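Local coordinates for protein glutaredoxin (Populus tremula x Populus tremuloides, PDB 2E7P) that binds a glutathione-ligated [2Fe-2S] cluster and probably reduces glutathione-containing and other disulfides as a glutaredoxin of the thioredoxin fold, at residues C33-V36 with K37-T41; K82-G86 with C87-V91. All coordinates share one frame; numbering follows the deposited sequence.

How the contacts relate
Contact 1 (33-36 with 37-41) lies within helix 31-42, which joins strands 22-26 and 48-51 in a beta-alpha-beta unit. Contact 2 (82-86 with 87-91) comes later in the chain, where strand 82-85, at one border of the four-stranded mixed sheet, gives way to helix 87-95. Their centres are about 11 Å apart, and the two helices touch directly: Val36 CG2 packs on Cys87 CA at 3.6 Å, Leu39 CD1 meets Val91 CG2, and Arg35 CG leans on Cys87 SG. Contact 2 supplies the helix start that helps hold glutathione, and contact 1 backs it with helix 31-42, which starts right after the cluster-binding Cys30.

Contact 1: residues C33-V36 with K37-T41; sequences CNRV and KQLLT. With GSH (glutathione), chain G.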
loop_
_atom_site.group_PDB
_atom_site.type_symbol
_atom_site.label_atom_id
_atom_site.label_comp_id
_atom_site.label_asym_id
_atom_site.label_seq_id
_atom_site.Cartn_x
_atom_site.Cartn_y
_atom_site.Cartn_z
ATOM N N CYS C 33 -4.351 -2.334 2.849
ATOM C CA CYS C 33 -5.091 -1.764 3.997
ATOM C C CYS C 33 -6.391 -1.059 3.574
ATOM O O CYS C 33 -7.447 -1.289 4.169
ATOM C CB CYS C 33 -4.166 -0.840 4.818
ATOM S SG CYS C 33 -2.848 -1.788 5.551
ATOM N N ASN C 34 -6.328 -0.216 2.546
ATOM C CA ASN C 34 -7.563 0.403 1.981
ATOM C C ASN C 34 -8.643 -0.551 1.474
ATOM O O ASN C 34 -9.816 -0.265 1.591
ATOM C CB ASN C 34 -7.197 1.396 0.880
ATOM C CG ASN C 34 -6.326 2.543 1.424
ATOM O OD1 ASN C 34 -6.379 2.836 2.615
ATOM N ND2 ASN C 34 -5.504 3.145 0.574
ATOM N N ARG C 35 -8.231 -1.676 0.884
ATOM C CA ARG C 35 -9.165 -2.727 0.437
ATOM C C ARG C 35 -9.922 -3.350 1.646
ATOM O O ARG C 35 -11.141 -3.553 1.614
ATOM C CB ARG C 35 -8.391 -3.798 -0.363
ATOM C CG ARG C 35 -9.251 -4.994 -0.940
ATOM C CD ARG C 35 -10.354 -4.548 -1.907
ATOM N NE ARG C 35 -11.098 -5.707 -2.399
ATOM C CZ ARG C 35 -12.421 -5.755 -2.570
ATOM N NH1 ARG C 35 -13.175 -4.692 -2.299
ATOM N NH2 ARG C 35 -12.996 -6.888 -3.006
ATOM N N VAL C 36 -9.207 -3.627 2.723
ATOM C CA VAL C 36 -9.887 -4.061 3.944
ATOM C C VAL C 36 -10.895 -3.034 4.458
ATOM O O VAL C 36 -12.023 -3.373 4.803
ATOM C CB VAL C 36 -8.863 -4.424 5.033
ATOM C CG1 VAL C 36 -9.526 -4.491 6.429
ATOM C CG2 VAL C 36 -8.220 -5.757 4.659
ATOM N N LYS C 37 -10.502 -1.774 4.479
ATOM C CA LYS C 37 -11.387 -0.690 4.891
ATOM C C LYS C 37 -12.628 -0.630 4.001
ATOM O O LYS C 37 -13.737 -0.414 4.500
ATOM C CB LYS C 37 -10.604 0.642 4.828
ATOM C CG LYS C 37 -9.593 0.792 5.973
ATOM C CD LYS C 37 -8.594 1.849 5.622
ATOM C CE LYS C 37 -7.387 1.832 6.589
ATOM N NZ LYS C 37 -6.563 3.037 6.378
ATOM N N GLN C 38 -12.415 -0.758 2.690
ATOM C CA GLN C 38 -13.504 -0.810 1.707
ATOM C C GLN C 38 -14.499 -1.939 2.025
ATOM O O GLN C 38 -15.695 -1.728 2.064
ATOM C CB GLN C 38 -12.938 -1.016 0.291
ATOM C CG GLN C 38 -14.040 -0.949 -0.819
ATOM C CD GLN C 38 -13.459 -1.073 -2.206
ATOM O OE1 GLN C 38 -12.527 -1.839 -2.428
ATOM N NE2 GLN C 38 -14.027 -0.330 -3.162
ATOM N N LEU C 39 -13.977 -3.139 2.248
ATOM C CA LEU C 39 -14.804 -4.301 2.596
ATOM C C LEU C 39 -15.534 -4.138 3.911
ATOM O O LEU C 39 -16.686 -4.506 4.015
ATOM C CB LEU C 39 -13.932 -5.578 2.617
ATOM C CG LEU C 39 -13.533 -5.948 1.182
ATOM C CD1 LEU C 39 -12.387 -6.979 1.127
ATOM C CD2 LEU C 39 -14.835 -6.389 0.378
ATOM N N LEU C 40 -14.889 -3.568 4.919
ATOM C CA LEU C 40 -15.619 -3.258 6.179
ATOM C C LEU C 40 -16.717 -2.207 5.998
ATOM O O LEU C 40 -17.848 -2.388 6.447
ATOM C CB LEU C 40 -14.661 -2.881 7.325
ATOM C CG LEU C 40 -13.730 -4.034 7.718
ATOM C CD1 LEU C 40 -12.580 -3.497 8.607
ATOM C CD2 LEU C 40 -14.521 -5.156 8.437
ATOM N N THR C 41 -16.390 -1.112 5.326
ATOM C CA THR C 41 -17.390 -0.077 5.049
ATOM C C THR C 41 -18.546 -0.660 4.219
ATOM O O THR C 41 -19.701 -0.319 4.453
ATOM C CB THR C 41 -16.747 1.105 4.289
ATOM O OG1 THR C 41 -15.683 1.660 5.068
ATOM C CG2 THR C 41 -17.758 2.211 3.905
HETATM N N1 GSH G . -1.209 12.000 0.414
HETATM C CA1 GSH G . -2.547 11.855 -0.159
HETATM C C1 GSH G . -3.427 12.846 0.540
HETATM O O11 GSH G . -4.603 13.067 0.173
HETATM O O12 GSH G . -2.943 13.419 1.532
HETATM C CB1 GSH G . -2.998 10.418 0.147
HETATM C CG1 GSH G . -4.405 9.996 -0.356
HETATM C CD1 GSH G . -4.543 8.467 -0.512
HETATM O OE1 GSH G . -3.607 7.726 -0.240
HETATM N N2 GSH G . -5.719 7.986 -0.930
HETATM C CA2 GSH G . -5.958 6.579 -1.204
HETATM C C2 GSH G . -6.141 6.474 -2.690
HETATM O O2 GSH G . -6.650 7.407 -3.279
HETATM C CB2 GSH G . -7.301 6.199 -0.619
HETATM S SG2 GSH G . -7.216 6.103 1.178
HETATM N N3 GSH G . -5.790 5.362 -3.351
HETATM C CA3 GSH G . -5.956 5.156 -4.790
HETATM C C3 GSH G . -7.421 4.961 -5.143
HETATM O O31 GSH G . -8.309 4.886 -4.255
HETATM O O32 GSH G . -7.756 4.866 -6.341
HETATM O O HOH W 1 -7.349 4.963 4.224
HETATM O O HOH W 2 -4.498 2.529 4.479
#
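Arg35 reaches forward along the helix to Gln38, NH1 donating to OE1 at 2.9 Å. The bond is bent, 142° at the hydrogen, and NH1 stands above the amide's carbonyl plane, with the guanidinium and amide planes 84° apart. A bend at chi2 (60°) turns the arginine chain along the helix and brings one guanidinium face over Leu39, whose CD1 lies 3.9 Å from the plane beneath its centre.

A second polar link runs through water. Asn34 OD1 and Lys37 NZ are 3.8 Å apart; two waters lie between them, both accepting from NZ; one donates to OD1, and the other is placed to do so, though it has other acceptors in reach. The extended lysine chain passes Cys33 O on its way, and its ammonium forms a salt bridge with Glu51. The other branch of the amide, Asn34 ND2, approaches the sulfur SG2 of a glutathione held by a neighbouring subunit at 3.5 Å.

Apolar contact comes from Val36 and Leu40, side by side and pointing the same way, CG1 to CD1 3.9 Å; both also pack on Val24 of strand 22-26. Backbone bonds join Lys37, Gln38, Leu39 and Leu40 to the carbonyls four residues earlier, and Thr41 OG1 adds a bond to Lys37 O from the face opposite Thr41 N. This i to i+4 pattern is that of an alpha helix, here the connection of a beta-alpha-beta unit in the thioredoxin fold.

Contact 2: residues K82-G86 with C87-V91; sequences KQIGG and CDTVV. With GSH (glutathione), chain H.
Thr89 folds back over Gly86 from the first turn of helix 87-95, its hydroxyl OG1 3.3 Å from Gly86 N, while the helix start grips the gamma-glutamyl alpha-carboxylate (O11, O12) of the chain H glutathione. Cys87 N donates to glutathione O11 at 2.9 Å. Asp88 N donates to glutathione O12 along a nearly straight bond of 175°. A water adds a third link, accepting from Thr89 N at 2.8 Å and donating to glutathione O12.

Behind this shell, Gly86 occupies the N-cap position, and its carbonyl O accepts from Val90 N at 3.1 Å to close the first turn. A side chain on Gly86 would run into glutathione O11; one on Gly85 would clash with Thr89 OG1, so the glycine pair lets the chain pass close to both. Chi1 of -48° sets Thr89 OG1 beside its own backbone N and swings CG2 toward the strand, where it rests 3.5 Å from Ile84 O and 4.0 Å from Ile84 CG2. An alanine here would remove both OG1 and CG2, and is likely to open a gap beside Ile84 and Gly85. Farther out, Ile84 and Gly85 both pair with Val77 in a classic beta bulge, and Val90 packs on Val77 of strand 76-79.

The alpha-carboxylate thus meets two successive backbone N-H groups at a helix N-terminus, where the helix dipole would probably help stabilise its negative charge; within 82-91 main-chain N-H groups hold it, while Asp88 OD2 lies 3.6 Å from glutathione N1, where its negative charge would probably suit the ligand's amino group.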
loop_
_atom_site.group_PDB
_atom_site.type_symbol
_atom_site.label_atom_id
_atom_site.label_comp_id
_atom_site.label_asym_id
_atom_site.label_seq_id
_atom_site.Cartn_x
_atom_site.Cartn_y
_atom_site.Cartn_z
ATOM N N LYS C 82 -10.414 -11.276 18.400
ATOM C CA LYS C 82 -9.884 -12.497 17.794
ATOM C C LYS C 82 -9.148 -12.145 16.504
ATOM O O LYS C 82 -9.620 -11.309 15.737
ATOM C CB LYS C 82 -11.024 -13.457 17.442
ATOM C CG LYS C 82 -11.837 -13.994 18.636
ATOM C CD LYS C 82 -13.209 -14.550 18.153
ATOM C CE LYS C 82 -14.078 -15.136 19.299
ATOM N NZ LYS C 82 -15.139 -16.055 18.671
ATOM N N GLN C 83 -8.013 -12.805 16.269
ATOM C CA GLN C 83 -7.220 -12.647 15.060
ATOM C C GLN C 83 -7.970 -13.155 13.848
ATOM O O GLN C 83 -8.357 -14.329 13.792
ATOM C CB GLN C 83 -5.896 -13.397 15.182
ATOM C CG GLN C 83 -5.000 -12.784 16.242
ATOM C CD GLN C 83 -3.934 -13.715 16.753
ATOM O OE1 GLN C 83 -3.674 -13.782 17.971
ATOM N NE2 GLN C 83 -3.296 -14.446 15.838
ATOM N N ILE C 84 -8.182 -12.269 12.878
ATOM C CA ILE C 84 -8.842 -12.665 11.652
ATOM C C ILE C 84 -7.810 -13.036 10.591
ATOM O O ILE C 84 -7.775 -14.180 10.135
ATOM C CB ILE C 84 -9.884 -11.599 11.186
ATOM C CG1 ILE C 84 -10.967 -11.377 12.269
ATOM C CG2 ILE C 84 -10.493 -11.946 9.807
ATOM C CD1 ILE C 84 -11.704 -12.680 12.849
ATOM N N GLY C 85 -6.960 -12.076 10.217
ATOM C CA GLY C 85 -5.935 -12.300 9.238
ATOM C C GLY C 85 -5.655 -10.978 8.542
ATOM O O GLY C 85 -5.775 -9.909 9.135
ATOM N N GLY C 86 -5.290 -11.060 7.274
ATOM C CA GLY C 86 -4.909 -9.904 6.495
ATOM C C GLY C 86 -5.953 -9.564 5.457
ATOM O O GLY C 86 -7.133 -9.875 5.630
ATOM N N CYS C 87 -5.515 -8.913 4.382
ATOM C CA CYS C 87 -6.412 -8.531 3.279
ATOM C C CYS C 87 -6.968 -9.772 2.564
ATOM O O CYS C 87 -8.165 -9.905 2.406
ATOM C CB CYS C 87 -5.663 -7.631 2.288
ATOM S SG CYS C 87 -6.699 -6.973 0.991
ATOM N N ASP C 88 -6.098 -10.698 2.168
ATOM C CA ASP C 88 -6.566 -11.916 1.528
ATOM C C ASP C 88 -7.651 -12.576 2.375
ATOM O O ASP C 88 -8.694 -12.944 1.848
ATOM C CB ASP C 88 -5.434 -12.914 1.253
ATOM C CG ASP C 88 -4.513 -12.457 0.156
ATOM O OD1 ASP C 88 -4.836 -11.502 -0.587
ATOM O OD2 ASP C 88 -3.418 -13.038 0.030
ATOM N N THR C 89 -7.400 -12.721 3.684
ATOM C CA THR C 89 -8.415 -13.272 4.585
ATOM C C THR C 89 -9.744 -12.526 4.507
ATOM O O THR C 89 -10.825 -13.171 4.383
ATOM C CB THR C 89 -7.959 -13.311 6.061
ATOM O OG1 THR C 89 -6.649 -13.890 6.148
ATOM C CG2 THR C 89 -8.926 -14.159 6.871
ATOM N N VAL C 90 -9.698 -11.191 4.621
ATOM C CA VAL C 90 -10.942 -10.416 4.649
ATOM C C VAL C 90 -11.721 -10.525 3.319
ATOM O O VAL C 90 -12.965 -10.631 3.321
ATOM C CB VAL C 90 -10.743 -8.915 5.053
ATOM C CG1 VAL C 90 -12.083 -8.165 4.997
ATOM C CG2 VAL C 90 -10.176 -8.816 6.443
ATOM N N VAL C 91 -10.987 -10.481 2.206
ATOM C CA VAL C 91 -11.582 -10.656 0.867
ATOM C C VAL C 91 -12.296 -12.021 0.827
ATOM O O VAL C 91 -13.454 -12.106 0.444
ATOM C CB VAL C 91 -10.504 -10.572 -0.263
ATOM C CG1 VAL C 91 -11.084 -11.032 -1.629
ATOM C CG2 VAL C 91 -9.923 -9.142 -0.406
HETATM N N1 GSH H . -0.950 -11.556 2.270
HETATM C CA1 GSH H . -0.925 -10.324 3.063
HETATM C C1 GSH H . -2.342 -9.863 3.247
HETATM O O11 GSH H . -2.661 -8.985 4.100
HETATM O O12 GSH H . -3.194 -10.423 2.521
HETATM C CB1 GSH H . -0.020 -9.287 2.376
HETATM C CG1 GSH H . 0.181 -8.004 3.215
HETATM C CD1 GSH H . 1.376 -7.212 2.756
HETATM O OE1 GSH H . 2.126 -7.623 1.882
HETATM N N2 GSH H . 1.618 -6.082 3.410
HETATM C CA2 GSH H . 2.778 -5.244 3.083
HETATM C C2 GSH H . 3.488 -4.921 4.381
HETATM O O2 GSH H . 2.904 -4.934 5.483
HETATM C CB2 GSH H . 2.299 -3.934 2.377
HETATM S SG2 GSH H . 1.326 -3.798 0.818
HETATM N N3 GSH H . 4.787 -4.613 4.330
HETATM C CA3 GSH H . 5.520 -4.259 5.512
HETATM C C3 GSH H . 5.002 -2.908 5.992
HETATM O O31 GSH H . 4.516 -2.066 5.198
HETATM O O32 GSH H . 5.093 -2.662 7.203
HETATM O O HOH W 3 -4.721 -12.417 4.582
#